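Local coordinates for type II restriction enzyme BsoBI (Geobacillus stearothermophilus, PDB 1DC1), which cleaves double-stranded DNA within the degenerate sequence 5'-CYCGRG-3', cutting after the first cytosine and acting as a homodimeric type II restriction endonuclease, at residues Glu252-Lys255 with Thr256-Ala260; Thr262-Arg265 with Asn266-Glu270; Tyr21-Tyr24 with Arg25-Phe28; Leu307-Thr310 with Glu311-Gly314; Leu142-Ala145 with Ile146-Ala149. One frame throughout, in Å; residues are numbered along the deposited sequence. Where two conformers were deposited one is given.

Contact 1. Residues Glu252-Lys255 with Thr256-Ala260; sequences EHWK and TANTA. With nucleotides of chain A; nucleotides of chain B.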
# COMPACT_ATOMS: atom_id res chain seq x y z
N GLU D 252 -5.68 4.56 -5.83
CA GLU D 252 -4.70 4.74 -4.76
C GLU D 252 -3.29 5.07 -5.34
O GLU D 252 -2.70 6.12 -5.03
CB GLU D 252 -4.63 3.47 -3.89
CG GLU D 252 -3.57 3.59 -2.75
CD GLU D 252 -4.05 4.48 -1.59
OE1 GLU D 252 -5.21 4.96 -1.67
OE2 GLU D 252 -3.29 4.70 -0.59
N HIS D 253 -2.76 4.18 -6.19
CA HIS D 253 -1.42 4.40 -6.73
C HIS D 253 -1.37 5.46 -7.84
O HIS D 253 -0.30 5.99 -8.14
CB HIS D 253 -0.79 3.07 -7.13
CG HIS D 253 -0.82 2.07 -6.02
ND1 HIS D 253 -0.27 2.30 -4.77
CD2 HIS D 253 -1.20 0.78 -6.01
CE1 HIS D 253 -0.30 1.20 -4.06
NE2 HIS D 253 -0.86 0.26 -4.79
N TRP D 254 -2.53 5.80 -8.42
CA TRP D 254 -2.58 6.87 -9.41
C TRP D 254 -2.46 8.21 -8.61
O TRP D 254 -1.74 9.10 -9.03
CB TRP D 254 -3.90 6.82 -10.19
CG TRP D 254 -4.27 8.16 -10.78
CD1 TRP D 254 -5.37 8.90 -10.47
CD2 TRP D 254 -3.53 8.92 -11.77
NE1 TRP D 254 -5.37 10.07 -11.21
CE2 TRP D 254 -4.26 10.11 -12.01
CE3 TRP D 254 -2.33 8.72 -12.48
CZ2 TRP D 254 -3.83 11.10 -12.93
CZ3 TRP D 254 -1.89 9.71 -13.41
CH2 TRP D 254 -2.65 10.88 -13.63
N LYS D 255 -3.17 8.35 -7.46
CA LYS D 255 -3.08 9.58 -6.63
C LYS D 255 -1.60 9.79 -6.26
O LYS D 255 -1.07 10.89 -6.30
CB LYS D 255 -3.89 9.43 -5.35
CG LYS D 255 -5.37 9.73 -5.52
CD LYS D 255 -6.11 9.68 -4.17
CE LYS D 255 -6.18 8.30 -3.56
NZ LYS D 255 -7.46 7.65 -3.89
N THR D 256 -0.91 8.71 -5.88
CA THR D 256 0.53 8.76 -5.53
C THR D 256 1.39 9.24 -6.72
O THR D 256 2.18 10.19 -6.60
CB THR D 256 1.02 7.36 -5.06
OG1 THR D 256 0.10 6.82 -4.09
CG2 THR D 256 2.37 7.45 -4.46
N ALA D 257 1.19 8.61 -7.88
CA ALA D 257 1.92 8.92 -9.11
C ALA D 257 1.67 10.34 -9.58
O ALA D 257 2.58 11.00 -10.08
CB ALA D 257 1.58 7.94 -10.23
N ASN D 258 0.45 10.82 -9.42
CA ASN D 258 0.17 12.13 -9.85
C ASN D 258 0.96 13.15 -9.02
O ASN D 258 1.42 14.14 -9.58
CB ASN D 258 -1.31 12.38 -9.82
CG ASN D 258 -1.64 13.77 -10.26
OD1 ASN D 258 -1.49 14.09 -11.43
ND2 ASN D 258 -2.04 14.61 -9.33
N THR D 259 1.16 12.93 -7.72
CA THR D 259 1.97 13.88 -6.96
C THR D 259 3.38 13.75 -7.42
O THR D 259 4.08 14.75 -7.56
CB THR D 259 1.90 13.66 -5.48
OG1 THR D 259 0.57 13.91 -5.07
CG2 THR D 259 2.81 14.60 -4.72
N ALA D 260 3.83 12.52 -7.67
CA ALA D 260 5.20 12.31 -8.14
C ALA D 260 5.44 13.08 -9.45
O ALA D 260 6.46 13.75 -9.61
CB ALA D 260 5.48 10.84 -8.33
P DC A 7 4.05 -1.51 -8.84
OP1 DC A 7 3.87 -2.13 -10.16
OP2 DC A 7 3.75 -0.06 -8.64
O5' DC A 7 3.17 -2.29 -7.78
C5' DC A 7 3.24 -3.73 -7.66
C4' DC A 7 2.29 -4.20 -6.58
O4' DC A 7 2.64 -3.67 -5.26
C3' DC A 7 0.81 -3.86 -6.81
O3' DC A 7 0.02 -4.96 -6.43
C2' DC A 7 0.54 -2.78 -5.79
C1' DC A 7 1.48 -3.12 -4.65
N1 DC A 7 1.85 -1.93 -3.87
C2 DC A 7 1.67 -1.96 -2.45
O2 DC A 7 1.43 -3.05 -1.89
N3 DC A 7 1.80 -0.80 -1.74
C4 DC A 7 2.17 0.33 -2.37
N4 DC A 7 2.27 1.45 -1.65
C5 DC A 7 2.46 0.35 -3.79
C6 DC A 7 2.29 -0.78 -4.48
P DG A 8 -1.36 -5.31 -7.19
OP1 DG A 8 -1.06 -6.22 -8.28
OP2 DG A 8 -2.18 -4.11 -7.44
O5' DG A 8 -2.08 -6.23 -6.10
C5' DG A 8 -1.38 -7.35 -5.46
C4' DG A 8 -1.83 -7.48 -4.02
O4' DG A 8 -1.43 -6.28 -3.31
C3' DG A 8 -3.36 -7.59 -3.87
O3' DG A 8 -3.68 -8.35 -2.68
C2' DG A 8 -3.76 -6.15 -3.58
C1' DG A 8 -2.57 -5.65 -2.75
N9 DG A 8 -2.36 -4.20 -2.75
C8 DG A 8 -2.45 -3.37 -3.85
N7 DG A 8 -2.29 -2.11 -3.55
C5 DG A 8 -2.06 -2.09 -2.18
C6 DG A 8 -1.85 -0.99 -1.27
O6 DG A 8 -1.83 0.21 -1.52
N1 DG A 8 -1.69 -1.41 0.05
C2 DG A 8 -1.72 -2.73 0.46
N2 DG A 8 -1.52 -2.97 1.76
N3 DG A 8 -1.94 -3.77 -0.37
C4 DG A 8 -2.09 -3.38 -1.66
P DC B 7 -4.14 4.82 7.64
OP1 DC B 7 -3.98 5.34 8.99
OP2 DC B 7 -3.86 5.69 6.50
O5' DC B 7 -3.15 3.60 7.46
C5' DC B 7 -3.15 2.48 8.39
C4' DC B 7 -2.13 1.44 7.96
O4' DC B 7 -2.45 0.88 6.64
C3' DC B 7 -0.70 1.99 7.85
O3' DC B 7 0.19 1.02 8.35
C2' DC B 7 -0.44 2.08 6.36
C1' DC B 7 -1.32 0.97 5.78
N1 DC B 7 -1.77 1.24 4.38
C2 DC B 7 -1.50 0.27 3.37
O2 DC B 7 -1.08 -0.85 3.70
N3 DC B 7 -1.73 0.59 2.07
C4 DC B 7 -2.24 1.79 1.76
N4 DC B 7 -2.35 2.10 0.49
C5 DC B 7 -2.63 2.73 2.77
C6 DC B 7 -2.37 2.43 4.05
O HOH W 1 0.34 4.40 -3.14
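Trp254 and Asn258, four residues apart on helix 247-270, meet through a CH-pi contact. Asn258 CB lies 4.2 Å from the centroid of the Trp254 six-membered ring and just 9° off its normal, which places it over the face. The amide is turned 43° against the indole. Helix 286-298 fixes both groups, Glu291 taking Trp254 NE1 and Gln295 binding Asn258 OD1.

Backbone hydrogen bonds carry the turn: Ala257 N reaches His253 O at 3.0 Å and Asn258 N reaches Trp254 O at 2.8 Å.

A water in the plane of the imidazole links the two segments, 2.7 Å from His253 ND1 and 2.6 Å from Thr256 OG1. Thr256 holds OG1 beside its own backbone N (chi1 -48°), which also brings OG1 to 3.0 Å from Glu252 O; the same hydroxyl bonds to Thr256 of the second subunit.

Base contacts form the last group. His253 NE2 donates to N7 of DG8 of chain A (3.0 Å), with N7 at the edge of the imidazole, near its plane, while N4 of DC7 of chain B gives Glu252 OE2 a nearly straight bond of 3.0 Å. Replacing His253 by an alanine would probably leave that guanine N7 without its imidazole donor and the water without its imidazole anchor.

N7 and N4 lie on major-groove edges, so this is a base-reading helix that also serves the dimer interface. It is the crossover helix of a beta-alpha-beta unit in the PDDEXK nuclease fold, following strand 235-242 with its predicted magnesium ligands Glu240 and Lys242.

Contact 2. Residues Thr262-Arg265 with Asn266-Glu270; sequences TRIR and NKFSE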
# COMPACT_ATOMS: atom_id res chain seq x y z
N THR D 262 3.81 15.68 -10.54
CA THR D 262 3.69 17.09 -10.28
C THR D 262 5.01 17.61 -9.63
O THR D 262 5.49 18.70 -9.95
CB THR D 262 2.48 17.35 -9.42
OG1 THR D 262 1.30 16.88 -10.13
CG2 THR D 262 2.37 18.83 -9.13
N ARG D 263 5.61 16.84 -8.74
CA ARG D 263 6.89 17.24 -8.17
C ARG D 263 7.86 17.44 -9.36
O ARG D 263 8.60 18.41 -9.42
CB ARG D 263 7.44 16.13 -7.26
CG ARG D 263 6.84 16.15 -5.86
CD ARG D 263 7.18 14.90 -5.05
NE ARG D 263 6.75 14.97 -3.62
CZ ARG D 263 6.98 13.99 -2.73
NH1 ARG D 263 7.60 12.88 -3.09
NH2 ARG D 263 6.63 14.12 -1.45
N ILE D 264 7.84 16.49 -10.32
CA ILE D 264 8.72 16.51 -11.50
C ILE D 264 8.52 17.76 -12.35
O ILE D 264 9.48 18.50 -12.61
CB ILE D 264 8.51 15.25 -12.39
CG1 ILE D 264 9.13 14.03 -11.71
CG2 ILE D 264 9.17 15.46 -13.77
CD1 ILE D 264 8.72 12.63 -12.33
N ARG D 265 7.28 17.99 -12.75
CA ARG D 265 6.91 19.14 -13.55
C ARG D 265 7.25 20.44 -12.87
O ARG D 265 7.75 21.36 -13.53
CB ARG D 265 5.42 19.10 -13.85
CG ARG D 265 5.10 18.31 -15.07
CD ARG D 265 3.61 18.29 -15.35
NE ARG D 265 2.76 17.88 -14.23
CZ ARG D 265 2.05 18.71 -13.47
NH1 ARG D 265 2.09 20.02 -13.69
NH2 ARG D 265 1.29 18.24 -12.50
N ASN D 266 6.99 20.52 -11.57
CA ASN D 266 7.26 21.72 -10.80
C ASN D 266 8.75 22.04 -10.78
O ASN D 266 9.17 23.14 -11.17
CB ASN D 266 6.73 21.56 -9.36
CG ASN D 266 5.18 21.76 -9.26
OD1 ASN D 266 4.52 22.21 -10.20
ND2 ASN D 266 4.63 21.42 -8.10
N LYS D 267 9.56 21.07 -10.35
CA LYS D 267 10.99 21.28 -10.26
C LYS D 267 11.62 21.58 -11.63
O LYS D 267 12.45 22.50 -11.77
CB LYS D 267 11.62 20.04 -9.65
CG LYS D 267 11.39 19.98 -8.17
CD LYS D 267 11.89 21.27 -7.53
CE LYS D 267 11.82 21.19 -6.03
NZ LYS D 267 13.09 21.70 -5.43
N PHE D 268 11.24 20.82 -12.65
CA PHE D 268 11.83 21.07 -13.96
C PHE D 268 11.44 22.47 -14.52
O PHE D 268 12.29 23.17 -15.06
CB PHE D 268 11.47 19.94 -14.99
CG PHE D 268 12.45 18.77 -14.97
CD1 PHE D 268 12.32 17.75 -14.00
CD2 PHE D 268 13.56 18.75 -15.81
CE1 PHE D 268 13.32 16.72 -13.87
CE2 PHE D 268 14.56 17.75 -15.70
CZ PHE D 268 14.44 16.73 -14.72
N SER D 269 10.18 22.86 -14.39
CA SER D 269 9.73 24.14 -14.90
C SER D 269 10.48 25.29 -14.31
O SER D 269 10.74 26.27 -14.99
CB SER D 269 8.27 24.34 -14.61
OG SER D 269 7.53 23.54 -15.50
N GLU D 270 10.78 25.15 -13.02
CA GLU D 270 11.53 26.14 -12.29
C GLU D 270 12.82 26.42 -12.99
O GLU D 270 13.32 27.55 -12.96
CB GLU D 270 11.87 25.62 -10.92
CG GLU D 270 10.73 25.71 -9.96
CD GLU D 270 11.16 25.23 -8.61
OE1 GLU D 270 12.40 25.06 -8.42
OE2 GLU D 270 10.26 25.03 -7.75
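Asn266 lies alongside Thr262, one turn back on helix 247-270, the crossover helix of the beta-alpha-beta unit formed with strands 235-242 and 276-281. Its N-H bonds to Thr262 O at 2.9 Å. With CG beside the backbone N (chi1 -78°), the amide folds back along the helix until ND2 is 3.6 Å from Thr262 CG2. ND2 also comes to 3.4 Å from Thr262 O, but the angle is too poor for a hydrogen bond, so this side-chain pairing is one of van der Waals contact.

Lys267 follows, its N giving Arg263 O a 3.0 Å bond that is almost straight (173°). The lysine chain then bends at chi2 and passes Val207 and Lys208, whereas the Arg263 guanidinium forms salt bridges to Asp251 and Glu291, both of the second subunit.

Phe268 is the inward-facing member. It runs side by side with Ile264, and Ile264 CG2 touches Phe268 CD1 at 3.9 Å; Tyr235 meets the ring edge-to-face, while Ile264 rests on Val211 and Leu238. Ile264 O lies in the ring plane, 3.2 Å from Phe268 CD1.

Ser269 completes the series: its N bonds to Arg265 O at 3.0 Å, and its CB sits 3.2 Å from the same oxygen.

Contact 3. Residues Tyr21-Tyr24 with Arg25-Phe28; sequences YEEY and RAGF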
# COMPACT_ATOMS: atom_id res chain seq x y z
N TYR D 21 -12.71 -6.23 -17.41
CA TYR D 21 -12.97 -7.26 -16.42
C TYR D 21 -12.11 -8.52 -16.71
O TYR D 21 -11.50 -9.11 -15.80
CB TYR D 21 -14.46 -7.56 -16.44
CG TYR D 21 -14.80 -8.56 -15.40
CD1 TYR D 21 -14.93 -8.18 -14.07
CD2 TYR D 21 -14.84 -9.91 -15.71
CE1 TYR D 21 -15.09 -9.12 -13.07
CE2 TYR D 21 -15.00 -10.87 -14.71
CZ TYR D 21 -15.12 -10.46 -13.40
OH TYR D 21 -15.26 -11.42 -12.42
N GLU D 22 -12.02 -8.93 -17.98
CA GLU D 22 -11.23 -10.11 -18.28
C GLU D 22 -9.74 -9.95 -18.01
O GLU D 22 -9.07 -10.93 -17.60
CB GLU D 22 -11.48 -10.55 -19.72
CG GLU D 22 -12.84 -11.26 -19.84
CD GLU D 22 -13.04 -12.43 -18.82
OE1 GLU D 22 -12.05 -13.08 -18.40
OE2 GLU D 22 -14.21 -12.68 -18.44
N GLU D 23 -9.23 -8.73 -18.22
CA GLU D 23 -7.83 -8.46 -17.97
C GLU D 23 -7.57 -8.51 -16.45
O GLU D 23 -6.52 -8.98 -16.01
CB GLU D 23 -7.46 -7.10 -18.56
CG GLU D 23 -6.81 -7.19 -19.97
CD GLU D 23 -6.19 -8.60 -20.31
OE1 GLU D 23 -5.06 -8.88 -19.84
OE2 GLU D 23 -6.83 -9.41 -21.05
N TYR D 24 -8.52 -8.02 -15.67
CA TYR D 24 -8.39 -8.07 -14.20
C TYR D 24 -8.36 -9.55 -13.73
O TYR D 24 -7.49 -9.94 -12.95
CB TYR D 24 -9.55 -7.31 -13.51
CG TYR D 24 -9.33 -5.79 -13.39
CD1 TYR D 24 -8.13 -5.27 -12.86
CD2 TYR D 24 -10.30 -4.89 -13.80
CE1 TYR D 24 -7.90 -3.89 -12.75
CE2 TYR D 24 -10.06 -3.48 -13.68
CZ TYR D 24 -8.86 -3.01 -13.16
OH TYR D 24 -8.63 -1.67 -13.03
N ARG D 25 -9.32 -10.37 -14.17
CA ARG D 25 -9.34 -11.77 -13.80
C ARG D 25 -8.03 -12.45 -14.24
O ARG D 25 -7.39 -13.19 -13.44
CB ARG D 25 -10.57 -12.41 -14.43
CG ARG D 25 -10.64 -13.88 -14.30
CD ARG D 25 -11.98 -14.37 -14.84
NE ARG D 25 -11.92 -15.83 -14.91
CZ ARG D 25 -11.66 -16.53 -16.01
NH1 ARG D 25 -11.45 -15.88 -17.15
NH2 ARG D 25 -11.54 -17.86 -15.97
N ALA D 26 -7.61 -12.21 -15.48
CA ALA D 26 -6.35 -12.81 -15.95
C ALA D 26 -5.18 -12.43 -15.03
O ALA D 26 -4.36 -13.28 -14.71
CB ALA D 26 -6.06 -12.36 -17.38
N GLY D 27 -5.10 -11.16 -14.63
CA GLY D 27 -4.02 -10.67 -13.76
C GLY D 27 -4.04 -11.33 -12.39
O GLY D 27 -3.01 -11.78 -11.87
N PHE D 28 -5.22 -11.41 -11.80
CA PHE D 28 -5.34 -12.05 -10.51
C PHE D 28 -4.92 -13.52 -10.61
O PHE D 28 -4.23 -14.00 -9.74
CB PHE D 28 -6.77 -11.91 -9.94
CG PHE D 28 -7.01 -10.59 -9.15
CD1 PHE D 28 -6.35 -10.34 -7.93
CD2 PHE D 28 -7.87 -9.61 -9.64
CE1 PHE D 28 -6.53 -9.15 -7.23
CE2 PHE D 28 -8.07 -8.38 -8.94
CZ PHE D 28 -7.40 -8.16 -7.74
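In the first two turns of helix 21-53, Glu22 and Arg25 form a salt bridge between residues three apart. Glu22 OE1 accepts from Arg25 NH1 at 3.1 Å, with an N-H...O angle of 145°. The oxygen lies in the guanidinium plane, at its edge, and is met on its syn side, close to the carboxylate plane; the two flat groups are nonetheless turned 72° against each other, so a single N-H is used rather than a paired, coplanar grip. Glu22 reaches the site by a bend at chi2 (-52°), while Arg25 runs extended from CG to NE alongside it. Arg25 was modelled in two conformers, and the bridge belongs to the one described here.

Beneath the charges the helix is regular. The four backbone N-H groups from Arg25 to Phe28 each bond to the carbonyl four residues earlier, Phe28 N reaching Tyr24 O at 2.9 Å. Phe28 CD2 comes to 3.3 Å from Tyr24 O, and the ring stacks on Phe85 of the second subunit. Tyr24 OH is bound by Glu285.

Arg25 NE has a further partner, Asp90 of the second subunit. In this conformer the guanidinium probably joins two acids, one on its own helix and one across the dimer interface, and Glu22, near the helix N-terminus, would probably gain from the helix dipole as well as from its arginine.

Contact 4. Residues Leu307-Thr310 with Glu311-Gly314; sequences LTKT and EQVG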
# COMPACT_ATOMS: atom_id res chain seq x y z
N LEU D 307 -1.19 -0.80 -19.57
CA LEU D 307 -0.21 -1.87 -19.71
C LEU D 307 -0.81 -3.24 -20.09
O LEU D 307 -0.10 -4.08 -20.63
CB LEU D 307 0.67 -1.96 -18.43
CG LEU D 307 1.90 -2.91 -18.41
CD1 LEU D 307 3.04 -2.40 -19.30
CD2 LEU D 307 2.41 -3.07 -16.97
N THR D 308 -2.09 -3.48 -19.85
CA THR D 308 -2.67 -4.78 -20.22
C THR D 308 -3.16 -4.79 -21.68
O THR D 308 -3.63 -5.83 -22.17
CB THR D 308 -3.86 -5.17 -19.31
OG1 THR D 308 -4.98 -4.34 -19.59
CG2 THR D 308 -3.47 -5.02 -17.82
N LYS D 309 -3.06 -3.65 -22.37
CA LYS D 309 -3.49 -3.52 -23.75
C LYS D 309 -2.31 -3.32 -24.69
O LYS D 309 -1.74 -2.23 -24.84
CB LYS D 309 -4.47 -2.40 -23.86
CG LYS D 309 -5.63 -2.54 -22.89
CD LYS D 309 -6.67 -1.46 -23.10
CE LYS D 309 -7.71 -1.47 -22.01
NZ LYS D 309 -9.01 -0.95 -22.50
N THR D 310 -1.97 -4.44 -25.30
CA THR D 310 -0.88 -4.53 -26.26
C THR D 310 -0.76 -3.44 -27.30
O THR D 310 0.34 -2.94 -27.56
CB THR D 310 -1.00 -5.82 -27.06
OG1 THR D 310 -1.42 -6.85 -26.17
CG2 THR D 310 0.31 -6.18 -27.71
N GLU D 311 -1.87 -3.07 -27.91
CA GLU D 311 -1.79 -2.06 -28.93
C GLU D 311 -1.39 -0.72 -28.36
O GLU D 311 -0.70 0.04 -29.05
CB GLU D 311 -3.10 -1.92 -29.66
CG GLU D 311 -3.36 -3.00 -30.66
CD GLU D 311 -4.73 -2.86 -31.30
OE1 GLU D 311 -5.76 -2.93 -30.57
OE2 GLU D 311 -4.76 -2.67 -32.54
N GLN D 312 -1.79 -0.43 -27.11
CA GLN D 312 -1.45 0.85 -26.50
C GLN D 312 -0.01 0.86 -26.13
O GLN D 312 0.70 1.82 -26.37
CB GLN D 312 -2.29 1.13 -25.24
CG GLN D 312 -3.76 1.22 -25.58
CD GLN D 312 -4.66 1.71 -24.46
OE1 GLN D 312 -4.20 2.11 -23.39
NE2 GLN D 312 -5.97 1.65 -24.71
N VAL D 313 0.42 -0.25 -25.55
CA VAL D 313 1.82 -0.35 -25.13
C VAL D 313 2.73 -0.23 -26.35
O VAL D 313 3.70 0.52 -26.33
CB VAL D 313 2.08 -1.69 -24.35
CG1 VAL D 313 3.59 -1.88 -24.03
CG2 VAL D 313 1.25 -1.69 -23.07
N GLY D 314 2.38 -0.95 -27.42
CA GLY D 314 3.19 -0.91 -28.63
C GLY D 314 3.30 0.48 -29.24
O GLY D 314 4.38 0.92 -29.62
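Lys309 and Gln312 both set CG beside the backbone N (chi1 -54° and -62°) and extend beyond it, which makes the two chains run side by side in the same direction. The aliphatic part of the lysine therefore lies against the amide: Lys309 CD is 3.6 Å from Gln312 NE2, and nearer the backbone Lys309 CB is 4.1 Å from Gln312 CG.

Lys309 occupies the N-cap position of helix 310-321. Its carbonyl oxygen receives two N-H groups of the first turn, a well-formed bond of 3.0 Å from Val313 N, in the carbonyl plane, and a weak one of 2.9 Å from Gln312 N, bent to 128°. Gly314 N continues the helical pattern onto Thr310 O at 2.9 Å.

Val313 fills the inner side of the turn. Its CG2 branch meets Leu307 CA at 3.7 Å and Leu307 CD1 at 4.2 Å, besides lying 3.5 Å from Lys309 O. Leu307 and Val313 also pack on helix 110-152, through Ala138 and Ala145, so the loop after strand 303-306 is pinned there.

The polar ends work on the surrounding chain: Gln312 OE1 accepts from Asn306 N, and Gln312 NE2 donates to Asp16 O. A leucine in place of Gln312 would probably leave Asn306 N without this acceptor and Asp16 O with one donor fewer. Lys309 NZ donates to Asp16 O as well and to Lys18 O. Asp16 O thus collects an amide N-H and an ammonium, and the lysine charge is probably eased by backbone carbonyls, tying the N-terminal loop to the helix start.

Contact 5. Residues Leu142-Ala145 with Ile146-Ala149; sequences LTRA and IISA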
# COMPACT_ATOMS: atom_id res chain seq x y z
N LEU D 142 7.40 -3.89 -20.10
CA LEU D 142 7.62 -2.69 -20.87
C LEU D 142 8.94 -2.81 -21.65
O LEU D 142 9.01 -2.41 -22.81
CB LEU D 142 7.67 -1.47 -19.97
CG LEU D 142 7.77 -0.17 -20.79
CD1 LEU D 142 6.44 0.03 -21.51
CD2 LEU D 142 8.10 1.04 -19.92
N THR D 143 9.98 -3.34 -21.02
CA THR D 143 11.27 -3.49 -21.71
C THR D 143 11.12 -4.44 -22.92
O THR D 143 11.69 -4.19 -23.99
CB THR D 143 12.36 -4.06 -20.76
OG1 THR D 143 12.67 -3.10 -19.76
CG2 THR D 143 13.64 -4.32 -21.52
N ARG D 144 10.38 -5.53 -22.74
CA ARG D 144 10.17 -6.48 -23.84
C ARG D 144 9.51 -5.75 -24.99
O ARG D 144 9.88 -5.96 -26.15
CB ARG D 144 9.30 -7.66 -23.38
CG ARG D 144 9.00 -8.68 -24.45
CD ARG D 144 10.27 -9.51 -24.68
NE ARG D 144 10.93 -9.13 -25.93
CZ ARG D 144 12.15 -9.53 -26.32
NH1 ARG D 144 12.90 -10.32 -25.56
NH2 ARG D 144 12.58 -9.15 -27.51
N ALA D 145 8.53 -4.89 -24.69
CA ALA D 145 7.84 -4.11 -25.74
C ALA D 145 8.81 -3.12 -26.46
O ALA D 145 8.76 -2.95 -27.67
CB ALA D 145 6.65 -3.37 -25.14
N ILE D 146 9.70 -2.51 -25.69
CA ILE D 146 10.70 -1.57 -26.19
C ILE D 146 11.71 -2.30 -27.08
O ILE D 146 11.93 -1.87 -28.21
CB ILE D 146 11.46 -0.89 -25.00
CG1 ILE D 146 10.48 0.01 -24.18
CG2 ILE D 146 12.76 -0.15 -25.55
CD1 ILE D 146 10.61 1.46 -24.45
N ILE D 147 12.34 -3.37 -26.59
CA ILE D 147 13.31 -4.09 -27.43
C ILE D 147 12.66 -4.75 -28.65
O ILE D 147 13.26 -4.77 -29.72
CB ILE D 147 14.22 -5.08 -26.59
CG1 ILE D 147 13.47 -6.26 -25.99
CG2 ILE D 147 14.90 -4.25 -25.46
CD1 ILE D 147 14.37 -7.07 -25.09
N SER D 148 11.43 -5.24 -28.54
CA SER D 148 10.78 -5.79 -29.73
C SER D 148 10.53 -4.68 -30.74
O SER D 148 10.71 -4.90 -31.94
CB SER D 148 9.48 -6.47 -29.38
OG SER D 148 9.83 -7.77 -28.95
N ALA D 149 10.11 -3.51 -30.29
CA ALA D 149 9.91 -2.39 -31.20
C ALA D 149 11.23 -2.05 -31.94
O ALA D 149 11.22 -1.76 -33.13
CB ALA D 149 9.42 -1.17 -30.45
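Arg144 lays its guanidinium across Ile147, the two side chains crossing at about a right angle. From CB the arginine leaves with CG opposite the backbone N and beside the carbonyl carbon (chi1 179°), then bends at chi2 and chi3, which turns the chain along the helix toward the next residues. NE comes to 3.8 Å from Ile147 CG1. CZ rests 3.5 Å from Ile147 CD1, which stands over one face of the flat group, offset toward its rim. Ile147 offers this branch because its CG1 sits between the backbone N and the carbonyl carbon (chi1 68°), the crowded position.

All this happens on helix 110-152, a long helix of this nuclease of the PDDEXK clan that packs on one flank against helix 310-321, through Ala145 and Ala149, and on another against strand 184-191.

At the tip, NH1 is 3.6 Å from Ile147 CD1 and forms a salt bridge to Glu181. Arg144 NH2 touches Ile147 CG1 at 3.4 Å and pairs with Asp177. Arg144 NH2 also gives a weak hydrogen bond of 3.4 Å to Ser148 OG, which lies at the guanidinium edge, in its plane. Ser148 OG in turn donates weakly to Arg144 O at 3.3 Å. On the neighbouring flank Thr143 CG2 meets Ile147 CG2 at 4.1 Å.

Overall arrangement
Contacts 1 and 2 follow one another on helix 247-270, their centres 15 Å apart. Both flank the predicted magnesium site: the side chains of Ala257 and Ile264 each come within about 4 Å of that of Glu240, and His253 within about 4 Å of Lys242. Across the dimer, Arg263 of contact 2 packs on Lys255 of the second subunit. The other three form a chain of neighbours: Glu23 CG of contact 3 touches Thr308 OG1 of contact 4 at 3.4 Å, and Val313 CG1 of contact 4 touches Ala145 CB of contact 5 at 3.6 Å. Contact 3 also meets the second subunit. Contact 5 lies about 11 Å from the DNA by nearest atoms.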